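Local coordinates for protein oxidoreductase (Bordetella pertussis, PDB 3Q2K) that binds NADH and a UDP-sugar and probably oxidises the sugar with its nicotinamide cofactor on the way to 2,3-diacetamido-2,3-dideoxy-D-mannuronic acid, at residues W107-V112 with R117-E122; K123-R128 with K133-A138; L58-D63 with S85-Q90. One frame throughout, in Å; residues are numbered along the deposited sequence.

Interaction 1 of 3, residues W107-V112 with R117-E122; sequences WQAIEV and RHVVSE. With NAI (1,4-dihydronicotinamide adenine dinucleotide), chain U.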
loop_
_atom_site.group_PDB
_atom_site.type_symbol
_atom_site.label_atom_id
_atom_site.label_comp_id
_atom_site.label_asym_id
_atom_site.label_seq_id
_atom_site.Cartn_x
_atom_site.Cartn_y
_atom_site.Cartn_z
ATOM N N TRP C 107 13.467 27.513 17.759
ATOM C CA TRP C 107 14.835 27.625 18.235
ATOM C C TRP C 107 14.939 28.854 19.126
ATOM O O TRP C 107 15.560 28.797 20.183
ATOM C CB TRP C 107 15.784 27.677 17.038
ATOM C CG TRP C 107 15.577 26.474 16.169
ATOM C CD1 TRP C 107 14.976 26.431 14.945
ATOM C CD2 TRP C 107 15.928 25.121 16.496
ATOM N NE1 TRP C 107 14.957 25.135 14.480
ATOM C CE2 TRP C 107 15.535 24.312 15.412
ATOM C CE3 TRP C 107 16.558 24.519 17.590
ATOM C CZ2 TRP C 107 15.775 22.935 15.391
ATOM C CZ3 TRP C 107 16.786 23.153 17.575
ATOM C CH2 TRP C 107 16.393 22.373 16.481
ATOM N N GLN C 108 14.278 29.944 18.757
ATOM C CA GLN C 108 14.275 31.105 19.633
ATOM C C GLN C 108 13.555 30.736 20.929
ATOM O O GLN C 108 14.002 31.101 22.018
ATOM C CB GLN C 108 13.665 32.317 18.919
ATOM C CG GLN C 108 14.632 32.809 17.861
ATOM C CD GLN C 108 14.119 34.013 17.106
ATOM O OE1 GLN C 108 14.899 34.793 16.568
ATOM N NE2 GLN C 108 12.806 34.154 17.033
ATOM N N ALA C 109 12.460 29.986 20.847
ATOM C CA ALA C 109 11.726 29.733 22.082
ATOM C C ALA C 109 12.573 28.874 23.012
ATOM O O ALA C 109 12.460 29.009 24.225
ATOM C CB ALA C 109 10.400 29.074 21.848
ATOM N N ILE C 110 13.392 27.983 22.466
ATOM C CA ILE C 110 14.193 27.089 23.301
ATOM C C ILE C 110 15.308 27.886 23.997
ATOM O O ILE C 110 15.473 27.786 25.211
ATOM C CB ILE C 110 14.716 25.920 22.443
ATOM C CG1 ILE C 110 13.576 25.015 21.957
ATOM C CG2 ILE C 110 15.860 25.135 23.092
ATOM C CD1 ILE C 110 14.154 23.763 21.343
ATOM N N GLU C 111 16.025 28.762 23.299
ATOM C CA GLU C 111 16.987 29.640 23.968
ATOM C C GLU C 111 16.373 30.628 24.967
ATOM O O GLU C 111 16.879 30.872 26.063
ATOM C CB GLU C 111 17.768 30.380 22.886
ATOM C CG GLU C 111 18.829 31.372 23.347
ATOM C CD GLU C 111 19.459 32.123 22.182
ATOM O OE1 GLU C 111 20.457 32.864 22.319
ATOM O OE2 GLU C 111 18.949 31.980 21.053
ATOM N N VAL C 112 15.209 31.172 24.630
ATOM C CA VAL C 112 14.539 32.020 25.604
ATOM C C VAL C 112 14.275 31.169 26.833
ATOM O O VAL C 112 14.516 31.560 27.970
ATOM C CB VAL C 112 13.202 32.606 25.110
ATOM C CG1 VAL C 112 12.380 33.155 26.264
ATOM C CG2 VAL C 112 13.470 33.722 24.107
ATOM N N ARG C 117 12.864 32.760 30.757
ATOM C CA ARG C 117 11.688 33.622 30.646
ATOM C C ARG C 117 10.548 33.010 29.832
ATOM O O ARG C 117 10.704 32.055 29.067
ATOM C CB ARG C 117 12.021 34.995 30.058
ATOM C CG ARG C 117 13.486 35.379 30.096
ATOM C CD ARG C 117 13.915 36.136 31.344
ATOM N NE ARG C 117 15.350 36.355 31.191
ATOM C CZ ARG C 117 15.869 37.353 30.484
ATOM N NH1 ARG C 117 15.056 38.239 29.927
ATOM N NH2 ARG C 117 17.184 37.479 30.355
ATOM N N HIS C 118 9.372 33.603 29.980
ATOM C CA HIS C 118 8.197 33.144 29.250
ATOM C C HIS C 118 8.316 33.456 27.761
ATOM O O HIS C 118 9.107 34.328 27.395
ATOM C CB HIS C 118 6.970 33.818 29.860
ATOM C CG HIS C 118 6.911 33.623 31.339
ATOM N ND1 HIS C 118 6.726 32.378 31.900
ATOM C CD2 HIS C 118 7.106 34.486 32.365
ATOM C CE1 HIS C 118 6.781 32.484 33.216
ATOM N NE2 HIS C 118 6.987 33.753 33.522
ATOM N N VAL C 119 7.569 32.739 26.922
ATOM C CA VAL C 119 7.631 32.919 25.473
ATOM C C VAL C 119 6.220 33.126 24.950
ATOM O O VAL C 119 5.314 32.373 25.310
ATOM C CB VAL C 119 8.118 31.654 24.753
ATOM C CG1 VAL C 119 7.951 31.799 23.236
ATOM C CG2 VAL C 119 9.526 31.302 25.204
ATOM N N VAL C 120 6.047 34.187 24.169
ATOM C CA VAL C 120 4.823 34.347 23.391
ATOM C C VAL C 120 5.228 34.143 21.937
ATOM O O VAL C 120 5.863 35.023 21.360
ATOM C CB VAL C 120 4.140 35.714 23.581
ATOM C CG1 VAL C 120 2.858 35.789 22.770
ATOM C CG2 VAL C 120 3.809 35.958 25.045
ATOM N N SER C 121 4.935 32.980 21.361
ATOM C CA SER C 121 5.342 32.742 19.974
ATOM C C SER C 121 4.242 33.135 18.997
ATOM O O SER C 121 3.075 32.812 19.246
ATOM C CB SER C 121 5.661 31.262 19.746
ATOM O OG SER C 121 6.143 31.069 18.430
ATOM N N GLU C 122 4.590 33.827 17.916
ATOM C CA GLU C 122 3.592 34.059 16.873
ATOM C C GLU C 122 3.191 32.766 16.176
ATOM O O GLU C 122 3.932 31.780 16.242
ATOM C CB GLU C 122 4.092 35.029 15.800
ATOM C CG GLU C 122 3.626 36.443 16.052
ATOM C CD GLU C 122 2.134 36.596 15.809
ATOM O OE1 GLU C 122 1.581 37.700 16.012
ATOM O OE2 GLU C 122 1.509 35.596 15.400
HETATM P PA NAI U . 8.641 39.992 8.580
HETATM O O1A NAI U . 9.631 39.767 7.505
HETATM O O2A NAI U . 7.903 41.390 8.262
HETATM O O5B NAI U . 9.245 40.450 10.003
HETATM C C5B NAI U . 10.527 39.844 10.127
HETATM C C4B NAI U . 11.447 40.475 11.165
HETATM O O4B NAI U . 12.183 39.452 11.849
HETATM C C3B NAI U . 12.376 41.257 10.216
HETATM O O3B NAI U . 12.490 42.587 10.728
HETATM C C2B NAI U . 13.638 40.351 10.263
HETATM O O2B NAI U . 14.858 41.086 10.130
HETATM C C1B NAI U . 13.539 39.907 11.739
HETATM N N9A NAI U . 14.463 38.803 11.935
HETATM C C8A NAI U . 14.878 37.879 11.027
HETATM N N7A NAI U . 15.691 37.062 11.637
HETATM C C5A NAI U . 15.865 37.392 12.936
HETATM C C6A NAI U . 16.588 36.887 14.035
HETATM N N6A NAI U . 17.374 35.753 13.937
HETATM N N1A NAI U . 16.456 37.521 15.196
HETATM C C2A NAI U . 15.672 38.576 15.340
HETATM N N3A NAI U . 14.982 39.080 14.339
HETATM C C4A NAI U . 15.038 38.511 13.142
HETATM O O3 NAI U . 7.389 39.000 8.444
HETATM P PN NAI U . 6.249 39.120 9.569
HETATM O O1N NAI U . 4.993 39.272 8.692
HETATM O O2N NAI U . 6.186 40.302 10.558
HETATM O O5D NAI U . 6.156 37.645 10.227
HETATM C C5D NAI U . 5.612 37.797 11.531
HETATM C C4D NAI U . 5.628 36.456 12.276
HETATM O O4D NAI U . 4.327 36.573 12.889
HETATM C C3D NAI U . 5.552 35.232 11.341
HETATM O O3D NAI U . 5.466 33.994 12.036
HETATM C C2D NAI U . 4.146 35.454 10.750
HETATM O O2D NAI U . 3.615 34.168 10.448
HETATM C C1D NAI U . 3.398 35.880 12.036
HETATM N N1N NAI U . 2.284 36.791 11.784
HETATM C C2N NAI U . 1.184 36.596 12.478
HETATM C C3N NAI U . 0.111 37.451 12.262
HETATM C C7N NAI U . -1.138 37.240 13.015
HETATM O O7N NAI U . -2.181 37.678 12.573
HETATM N N7N NAI U . -1.080 36.533 14.162
HETATM C C4N NAI U . 0.214 38.466 11.312
HETATM C C5N NAI U . 1.399 38.590 10.612
HETATM C C6N NAI U . 2.449 37.732 10.878
#

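Interaction 2 of 3, residues K123-R128 with K133-A138; sequences KPMATR and KRMVKA. With NAI (1,4-dihydronicotinamide adenine dinucleotide), chain U.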
loop_
_atom_site.group_PDB
_atom_site.type_symbol
_atom_site.label_atom_id
_atom_site.label_comp_id
_atom_site.label_asym_id
_atom_site.label_seq_id
_atom_site.Cartn_x
_atom_site.Cartn_y
_atom_site.Cartn_z
ATOM N N LYS C 123 2.033 32.764 15.523
ATOM C CA LYS C 123 1.627 31.587 14.758
ATOM C C LYS C 123 2.454 31.493 13.481
ATOM O O LYS C 123 2.977 32.497 13.004
ATOM C CB LYS C 123 0.112 31.511 14.527
ATOM C CG LYS C 123 -0.536 32.700 13.828
ATOM C CD LYS C 123 0.286 33.165 12.633
ATOM C CE LYS C 123 -0.179 32.673 11.267
ATOM N NZ LYS C 123 0.603 33.405 10.220
ATOM N N PRO C 124 2.672 30.267 12.986
ATOM C CA PRO C 124 2.361 29.125 13.831
ATOM C C PRO C 124 3.615 28.883 14.668
ATOM O O PRO C 124 4.654 29.496 14.402
ATOM C CB PRO C 124 2.207 28.010 12.799
ATOM C CG PRO C 124 3.303 28.342 11.823
ATOM C CD PRO C 124 3.279 29.859 11.706
ATOM N N MET C 125 3.570 27.968 15.627
ATOM C CA MET C 125 4.698 27.875 16.556
ATOM C C MET C 125 5.944 27.305 15.884
ATOM O O MET C 125 7.050 27.459 16.400
ATOM C CB MET C 125 4.327 26.994 17.756
ATOM C CG MET C 125 3.864 25.565 17.443
ATOM S SD MET C 125 3.030 24.720 18.823
ATOM C CE MET C 125 4.331 24.868 20.054
ATOM N N ALA C 126 5.769 26.567 14.794
ATOM C CA ALA C 126 6.942 26.078 14.063
ATOM C C ALA C 126 6.440 25.668 12.687
ATOM O O ALA C 126 5.258 25.835 12.399
ATOM C CB ALA C 126 7.530 24.866 14.760
ATOM N N THR C 127 7.338 25.201 11.827
ATOM C CA THR C 127 6.995 24.712 10.498
ATOM C C THR C 127 7.251 23.199 10.457
ATOM O O THR C 127 6.872 22.516 9.505
ATOM C CB THR C 127 7.881 25.408 9.443
ATOM O OG1 THR C 127 9.233 25.255 9.881
ATOM C CG2 THR C 127 7.656 26.915 9.387
ATOM N N ARG C 128 7.921 22.656 11.469
ATOM C CA ARG C 128 8.164 21.216 11.523
ATOM C C ARG C 128 7.621 20.562 12.781
ATOM O O ARG C 128 7.747 21.119 13.874
ATOM C CB ARG C 128 9.665 20.943 11.384
ATOM C CG ARG C 128 10.139 21.296 9.981
ATOM C CD ARG C 128 11.596 21.718 9.977
ATOM N NE ARG C 128 12.075 21.828 8.603
ATOM C CZ ARG C 128 13.351 21.822 8.223
ATOM N NH1 ARG C 128 14.358 21.722 9.078
ATOM N NH2 ARG C 128 13.668 21.913 6.940
ATOM N N LYS C 133 7.287 20.021 18.919
ATOM C CA LYS C 133 7.452 19.211 20.126
ATOM C C LYS C 133 8.627 19.624 21.019
ATOM O O LYS C 133 8.511 19.677 22.246
ATOM C CB LYS C 133 7.504 17.711 19.824
ATOM C CG LYS C 133 6.151 17.125 19.405
ATOM C CD LYS C 133 6.135 15.601 19.322
ATOM C CE LYS C 133 7.203 15.181 18.326
ATOM N NZ LYS C 133 7.088 13.801 17.784
ATOM N N ARG C 134 9.777 19.902 20.418
ATOM C CA ARG C 134 10.963 20.287 21.173
ATOM C C ARG C 134 10.758 21.636 21.859
ATOM O O ARG C 134 11.158 21.777 23.015
ATOM C CB ARG C 134 12.160 20.378 20.234
ATOM C CG ARG C 134 13.298 19.439 20.562
ATOM C CD ARG C 134 14.491 19.919 19.756
ATOM N NE ARG C 134 14.170 20.040 18.334
ATOM C CZ ARG C 134 13.973 19.033 17.484
ATOM N NH1 ARG C 134 13.682 19.278 16.212
ATOM N NH2 ARG C 134 14.049 17.768 17.876
ATOM N N MET C 135 10.132 22.601 21.190
ATOM C CA MET C 135 9.778 23.879 21.826
ATOM C C MET C 135 8.999 23.569 23.099
ATOM O O MET C 135 9.395 24.008 24.178
ATOM C CB MET C 135 8.801 24.721 20.992
ATOM C CG MET C 135 9.268 25.239 19.652
ATOM S SD MET C 135 7.762 25.962 18.984
ATOM C CE MET C 135 7.642 27.452 19.975
ATOM N N VAL C 136 7.859 22.892 22.980
ATOM C CA VAL C 136 7.067 22.504 24.150
ATOM C C VAL C 136 7.814 21.770 25.265
ATOM O O VAL C 136 7.713 22.049 26.466
ATOM C CB VAL C 136 5.863 21.640 23.748
ATOM C CG1 VAL C 136 4.988 21.305 24.947
ATOM C CG2 VAL C 136 5.090 22.401 22.694
ATOM N N LYS C 137 8.593 20.764 24.899
ATOM C CA LYS C 137 9.301 20.121 25.993
ATOM C C LYS C 137 10.191 21.131 26.715
ATOM O O LYS C 137 10.252 21.166 27.944
ATOM C CB LYS C 137 10.053 18.864 25.545
ATOM C CG LYS C 137 11.316 19.120 24.742
ATOM C CD LYS C 137 11.875 17.812 24.204
ATOM C CE LYS C 137 13.244 18.001 23.570
ATOM N NZ LYS C 137 13.827 16.705 23.122
ATOM N N ALA C 138 10.849 22.000 25.959
ATOM C CA ALA C 138 11.868 22.856 26.558
ATOM C C ALA C 138 11.242 23.791 27.583
ATOM O O ALA C 138 11.737 23.916 28.709
ATOM C CB ALA C 138 12.592 23.666 25.496
HETATM P PA NAI U . 8.641 39.992 8.580
HETATM O O1A NAI U . 9.631 39.767 7.505
HETATM O O2A NAI U . 7.903 41.390 8.262
HETATM O O5B NAI U . 9.245 40.450 10.003
HETATM C C5B NAI U . 10.527 39.844 10.127
HETATM C C4B NAI U . 11.447 40.475 11.165
HETATM O O4B NAI U . 12.183 39.452 11.849
HETATM C C3B NAI U . 12.376 41.257 10.216
HETATM O O3B NAI U . 12.490 42.587 10.728
HETATM C C2B NAI U . 13.638 40.351 10.263
HETATM O O2B NAI U . 14.858 41.086 10.130
HETATM C C1B NAI U . 13.539 39.907 11.739
HETATM N N9A NAI U . 14.463 38.803 11.935
HETATM C C8A NAI U . 14.878 37.879 11.027
HETATM N N7A NAI U . 15.691 37.062 11.637
HETATM C C5A NAI U . 15.865 37.392 12.936
HETATM C C6A NAI U . 16.588 36.887 14.035
HETATM N N6A NAI U . 17.374 35.753 13.937
HETATM N N1A NAI U . 16.456 37.521 15.196
HETATM C C2A NAI U . 15.672 38.576 15.340
HETATM N N3A NAI U . 14.982 39.080 14.339
HETATM C C4A NAI U . 15.038 38.511 13.142
HETATM O O3 NAI U . 7.389 39.000 8.444
HETATM P PN NAI U . 6.249 39.120 9.569
HETATM O O1N NAI U . 4.993 39.272 8.692
HETATM O O2N NAI U . 6.186 40.302 10.558
HETATM O O5D NAI U . 6.156 37.645 10.227
HETATM C C5D NAI U . 5.612 37.797 11.531
HETATM C C4D NAI U . 5.628 36.456 12.276
HETATM O O4D NAI U . 4.327 36.573 12.889
HETATM C C3D NAI U . 5.552 35.232 11.341
HETATM O O3D NAI U . 5.466 33.994 12.036
HETATM C C2D NAI U . 4.146 35.454 10.750
HETATM O O2D NAI U . 3.615 34.168 10.448
HETATM C C1D NAI U . 3.398 35.880 12.036
HETATM N N1N NAI U . 2.284 36.791 11.784
HETATM C C2N NAI U . 1.184 36.596 12.478
HETATM C C3N NAI U . 0.111 37.451 12.262
HETATM C C7N NAI U . -1.138 37.240 13.015
HETATM O O7N NAI U . -2.181 37.678 12.573
HETATM N N7N NAI U . -1.080 36.533 14.162
HETATM C C4N NAI U . 0.214 38.466 11.312
HETATM C C5N NAI U . 1.399 38.590 10.612
HETATM C C6N NAI U . 2.449 37.732 10.878
#

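Interaction 3 of 3, residues L58-D63 with S85-Q90; sequences LVEICD and SDMLAQ. With NAI (1,4-dihydronicotinamide adenine dinucleotide), chain U.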
loop_
_atom_site.group_PDB
_atom_site.type_symbol
_atom_site.label_atom_id
_atom_site.label_comp_id
_atom_site.label_asym_id
_atom_site.label_seq_id
_atom_site.Cartn_x
_atom_site.Cartn_y
_atom_site.Cartn_z
ATOM N N LEU C 58 6.781 47.475 27.235
ATOM C CA LEU C 58 7.777 47.012 26.277
ATOM C C LEU C 58 9.111 47.678 26.593
ATOM O O LEU C 58 9.233 48.899 26.546
ATOM C CB LEU C 58 7.292 47.303 24.850
ATOM C CG LEU C 58 8.084 46.947 23.590
ATOM C CD1 LEU C 58 8.217 45.442 23.434
ATOM C CD2 LEU C 58 7.432 47.576 22.366
ATOM N N VAL C 59 10.143 46.888 26.860
ATOM C CA VAL C 59 11.349 47.459 27.438
ATOM C C VAL C 59 12.502 47.227 26.476
ATOM O O VAL C 59 13.528 47.914 26.525
ATOM C CB VAL C 59 11.678 46.765 28.775
ATOM C CG1 VAL C 59 13.089 47.115 29.231
ATOM C CG2 VAL C 59 10.653 47.155 29.837
ATOM N N GLU C 60 12.293 46.243 25.609
ATOM C CA GLU C 60 13.394 45.760 24.778
ATOM C C GLU C 60 12.879 45.359 23.407
ATOM O O GLU C 60 11.705 45.005 23.275
ATOM C CB GLU C 60 14.067 44.534 25.394
ATOM C CG GLU C 60 15.001 44.826 26.560
ATOM C CD GLU C 60 15.068 43.704 27.582
ATOM O OE1 GLU C 60 15.188 42.519 27.202
ATOM O OE2 GLU C 60 15.014 44.014 28.791
ATOM N N ILE C 61 13.781 45.401 22.430
ATOM C CA ILE C 61 13.443 45.047 21.055
ATOM C C ILE C 61 14.723 44.506 20.432
ATOM O O ILE C 61 15.841 44.885 20.782
ATOM C CB ILE C 61 12.886 46.258 20.279
ATOM C CG1 ILE C 61 13.889 47.409 20.366
ATOM C CG2 ILE C 61 11.552 46.725 20.848
ATOM C CD1 ILE C 61 13.503 48.593 19.515
ATOM N N CYS C 62 14.552 43.566 19.512
ATOM C CA CYS C 62 15.719 42.862 18.994
ATOM C C CYS C 62 15.371 42.662 17.528
ATOM O O CYS C 62 14.237 42.275 17.251
ATOM C CB CYS C 62 15.899 41.499 19.676
ATOM S SG CYS C 62 17.157 40.471 18.866
ATOM N N ASP C 63 16.309 43.002 16.648
ATOM C CA ASP C 63 16.257 42.691 15.222
ATOM C C ASP C 63 17.645 42.516 14.608
ATOM O O ASP C 63 18.632 43.057 15.103
ATOM C CB ASP C 63 15.419 43.697 14.430
ATOM C CG ASP C 63 14.975 43.120 13.100
ATOM O OD1 ASP C 63 15.855 42.692 12.324
ATOM O OD2 ASP C 63 13.752 43.047 12.847
ATOM N N SER C 85 20.839 36.501 21.554
ATOM C CA SER C 85 21.726 36.156 22.667
ATOM C C SER C 85 22.034 37.351 23.556
ATOM O O SER C 85 21.999 37.262 24.784
ATOM C CB SER C 85 23.041 35.513 22.227
ATOM O OG SER C 85 23.144 35.610 20.818
ATOM N N ASP C 86 22.303 38.476 22.902
ATOM C CA ASP C 86 22.662 39.683 23.637
ATOM C C ASP C 86 21.480 40.125 24.486
ATOM O O ASP C 86 21.623 40.445 25.670
ATOM C CB ASP C 86 23.064 40.817 22.694
ATOM C CG ASP C 86 24.209 40.423 21.782
ATOM O OD1 ASP C 86 24.862 39.408 22.104
ATOM O OD2 ASP C 86 24.437 41.101 20.756
ATOM N N MET C 87 20.308 40.104 23.860
ATOM C CA MET C 87 19.123 40.643 24.509
ATOM C C MET C 87 18.851 39.807 25.753
ATOM O O MET C 87 18.391 40.291 26.784
ATOM C CB MET C 87 17.929 40.588 23.562
ATOM C CG MET C 87 16.617 40.810 24.290
ATOM S SD MET C 87 15.377 40.972 22.996
ATOM C CE MET C 87 14.026 41.836 23.801
ATOM N N LEU C 88 19.196 38.530 25.663
ATOM C CA LEU C 88 18.928 37.634 26.775
ATOM C C LEU C 88 20.075 37.749 27.771
ATOM O O LEU C 88 19.863 37.625 28.975
ATOM C CB LEU C 88 18.841 36.187 26.283
ATOM C CG LEU C 88 17.568 35.852 25.500
ATOM C CD1 LEU C 88 17.766 34.516 24.822
ATOM C CD2 LEU C 88 16.303 35.769 26.344
ATOM N N ALA C 89 21.298 37.955 27.296
ATOM C CA ALA C 89 22.391 38.181 28.238
ATOM C C ALA C 89 22.210 39.488 29.005
ATOM O O ALA C 89 22.315 39.524 30.227
ATOM C CB ALA C 89 23.747 38.137 27.557
ATOM N N GLN C 90 21.855 40.572 28.328
ATOM C CA GLN C 90 21.850 41.847 29.025
ATOM C C GLN C 90 20.451 42.314 29.407
ATOM O O GLN C 90 20.294 43.177 30.265
ATOM C CB GLN C 90 22.604 42.842 28.141
ATOM C CG GLN C 90 24.019 42.320 27.931
ATOM C CD GLN C 90 24.848 43.086 26.920
ATOM O OE1 GLN C 90 24.607 43.012 25.715
ATOM N NE2 GLN C 90 25.861 43.796 27.408
HETATM P PA NAI U . 8.641 39.992 8.580
HETATM O O1A NAI U . 9.631 39.767 7.505
HETATM O O2A NAI U . 7.903 41.390 8.262
HETATM O O5B NAI U . 9.245 40.450 10.003
HETATM C C5B NAI U . 10.527 39.844 10.127
HETATM C C4B NAI U . 11.447 40.475 11.165
HETATM O O4B NAI U . 12.183 39.452 11.849
HETATM C C3B NAI U . 12.376 41.257 10.216
HETATM O O3B NAI U . 12.490 42.587 10.728
HETATM C C2B NAI U . 13.638 40.351 10.263
HETATM O O2B NAI U . 14.858 41.086 10.130
HETATM C C1B NAI U . 13.539 39.907 11.739
HETATM N N9A NAI U . 14.463 38.803 11.935
HETATM C C8A NAI U . 14.878 37.879 11.027
HETATM N N7A NAI U . 15.691 37.062 11.637
HETATM C C5A NAI U . 15.865 37.392 12.936
HETATM C C6A NAI U . 16.588 36.887 14.035
HETATM N N6A NAI U . 17.374 35.753 13.937
HETATM N N1A NAI U . 16.456 37.521 15.196
HETATM C C2A NAI U . 15.672 38.576 15.340
HETATM N N3A NAI U . 14.982 39.080 14.339
HETATM C C4A NAI U . 15.038 38.511 13.142
HETATM O O3 NAI U . 7.389 39.000 8.444
HETATM P PN NAI U . 6.249 39.120 9.569
HETATM O O1N NAI U . 4.993 39.272 8.692
HETATM O O2N NAI U . 6.186 40.302 10.558
HETATM O O5D NAI U . 6.156 37.645 10.227
HETATM C C5D NAI U . 5.612 37.797 11.531
HETATM C C4D NAI U . 5.628 36.456 12.276
HETATM O O4D NAI U . 4.327 36.573 12.889
HETATM C C3D NAI U . 5.552 35.232 11.341
HETATM O O3D NAI U . 5.466 33.994 12.036
HETATM C C2D NAI U . 4.146 35.454 10.750
HETATM O O2D NAI U . 3.615 34.168 10.448
HETATM C C1D NAI U . 3.398 35.880 12.036
HETATM N N1N NAI U . 2.284 36.791 11.784
HETATM C C2N NAI U . 1.184 36.596 12.478
HETATM C C3N NAI U . 0.111 37.451 12.262
HETATM C C7N NAI U . -1.138 37.240 13.015
HETATM O O7N NAI U . -2.181 37.678 12.573
HETATM N N7N NAI U . -1.080 36.533 14.162
HETATM C C4N NAI U . 0.214 38.466 11.312
HETATM C C5N NAI U . 1.399 38.590 10.612
HETATM C C6N NAI U . 2.449 37.732 10.878
HETATM O O HOH W 1 16.077 40.143 28.007
#

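Interaction 1 of 3, residues W107-V112 with R117-E122
The helical segment 107-112 runs nearly antiparallel to strand 118-121, at 166° between their directions and 8.4 Å between their short axes at the closest point, and the short connection between them brings Arg-117 N back to Val-112 O in a weak hydrogen bond of 3.5 Å. Val-112 is the main helix side chain in the contact. Its CG1, anti to the backbone N (chi1 165°), rests on Arg-117 O at 3.4 Å and against Val-119 CG2 at 3.6 Å, the two valines meeting branch to branch. Val-119 uses both methyls: CG2 takes Val-112, while CG1 lies 3.9 Å from Ala-109 CB, one helical turn earlier. At the far end of the strand Glu-122 turns to the cofactor. Its OE2 accepts a hydrogen bond from the carboxamide N7N of NADH at 3.0 Å along a nearly straight N-H direction (171°), and OE1 is hydrogen-bonded to His-45 and His-321, so both carboxylate oxygens are engaged. The contact is the return leg of a right-handed beta-alpha-beta unit of the Rossmann fold, from strand 95-98 through helix 105-114 to strand 118-121. Leu-96 and Leu-98 of the adjacent strand extend the apolar layer, and Met-135 of helix 129-142 closes on Ala-109.

Interaction 2 of 3, residues K123-R128 with K133-A138
Met-125 and Met-135 interlock, two flexible thioether chains crossing between the loop 123-128 and the helical segment 133-138. The main bump is the end of Met-135, whose SD and CE fit into the hollow formed by the backbone and CB of Met-125: SD lies 3.1 Å from Met-125 O and 3.8 Å from Met-125 CB, and CE is 4.0 Å from that same CB. A second bump points the other way. With CG placed between the backbone N and the carbonyl carbon (chi1 57°), Met-125 reaches to the helix, where its CE settles beside both Met-135 SD, at 3.8 Å, and Val-136 CG2, at 3.7 Å. Ala-126 CB borders the sulfur more loosely. Leu-346 and Leu-349 of helix 342-361 also touch Met-125, while Pro-106 flanks Met-135. Lys-123 O, the carbonyl of the cis peptide bond to Pro-124, accepts hydrogen bonds from both hydroxyls, O2D and O3D, of the nicotinamide ribose, and Lys-123 NZ donates to O2D at 3.1 Å and also bonds the UDP-sugar. The chemistry is therefore divided: apolar packing of the thioethers and Val-136, with a sulfur-to-carbonyl-oxygen contact, joins loop to helix, whereas Lys-123 links cofactor and substrate at the loop's other end.

Interaction 3 of 3, residues L58-D63 with S85-Q90
Cys-62 and Met-87 make the apolar part of this contact, in which helix 85-90 runs nearly antiparallel to strand 58-62, with 159° between their directions and the short axes coming within 9.1 Å. Met-87 carries the helix side of this packing. Its chain is fully extended, with CG anti to the backbone N (chi1 166°), and reaches the strand through its sulfur: SD sits 3.4 Å from Cys-62 CB. The polar part is mediated by water. One molecule donates to Glu-60 OE1 at 2.7 Å and to Met-87 O at 2.6 Å, bridging the strand to a helix carbonyl, while Glu-60 OE2 accepts a hydrogen bond from the backbone N of Asn-92; each oxygen of this buried carboxylate thus has a partner. Cofactor binding forms the third group, at the strand's C-terminal end. Asp-63 receives the two hydroxyls of the adenine ribose in bidentate fashion, O2B at OD1 (2.9 Å) and O3B at OD2 (2.5 Å), an arrangement characteristic of NAD-dependent Rossmann folds; Cys-38 N and Asn-65 N bind the same carboxylate. Strand 58-62 lies between strands 31-36 and 79-81, with helix 66-76 packed on Ile-61, while Phe-81 and Leu-96 flank Met-87 and Leu-88 leans on helix 105-114.

Overall arrangement
All three contacts belong to the NAD-binding Rossmann domain and follow one another along the chain in the order 3, 1, 2, none nested in another. Interactions 1 and 3 reach the same parallel sheet with centres about 12 Å apart, and meet where Glu-111 and Val-112 pack on Leu-88. Interaction 2 follows directly on strand 118-121; its centre is about 9 Å from that of interaction 1, with Ile-110 resting on Ala-138. Interactions 2 and 3 do not touch, their centres lying about 21 Å apart. Each nevertheless reaches NADH: interaction 3 at the adenine ribose, interaction 2 at the nicotinamide ribose, and interaction 1 at both ends, with Glu-122 at the carboxamide and Gln-108 beside the adenine. Successive beta-alpha elements of one sheet thus line the cofactor.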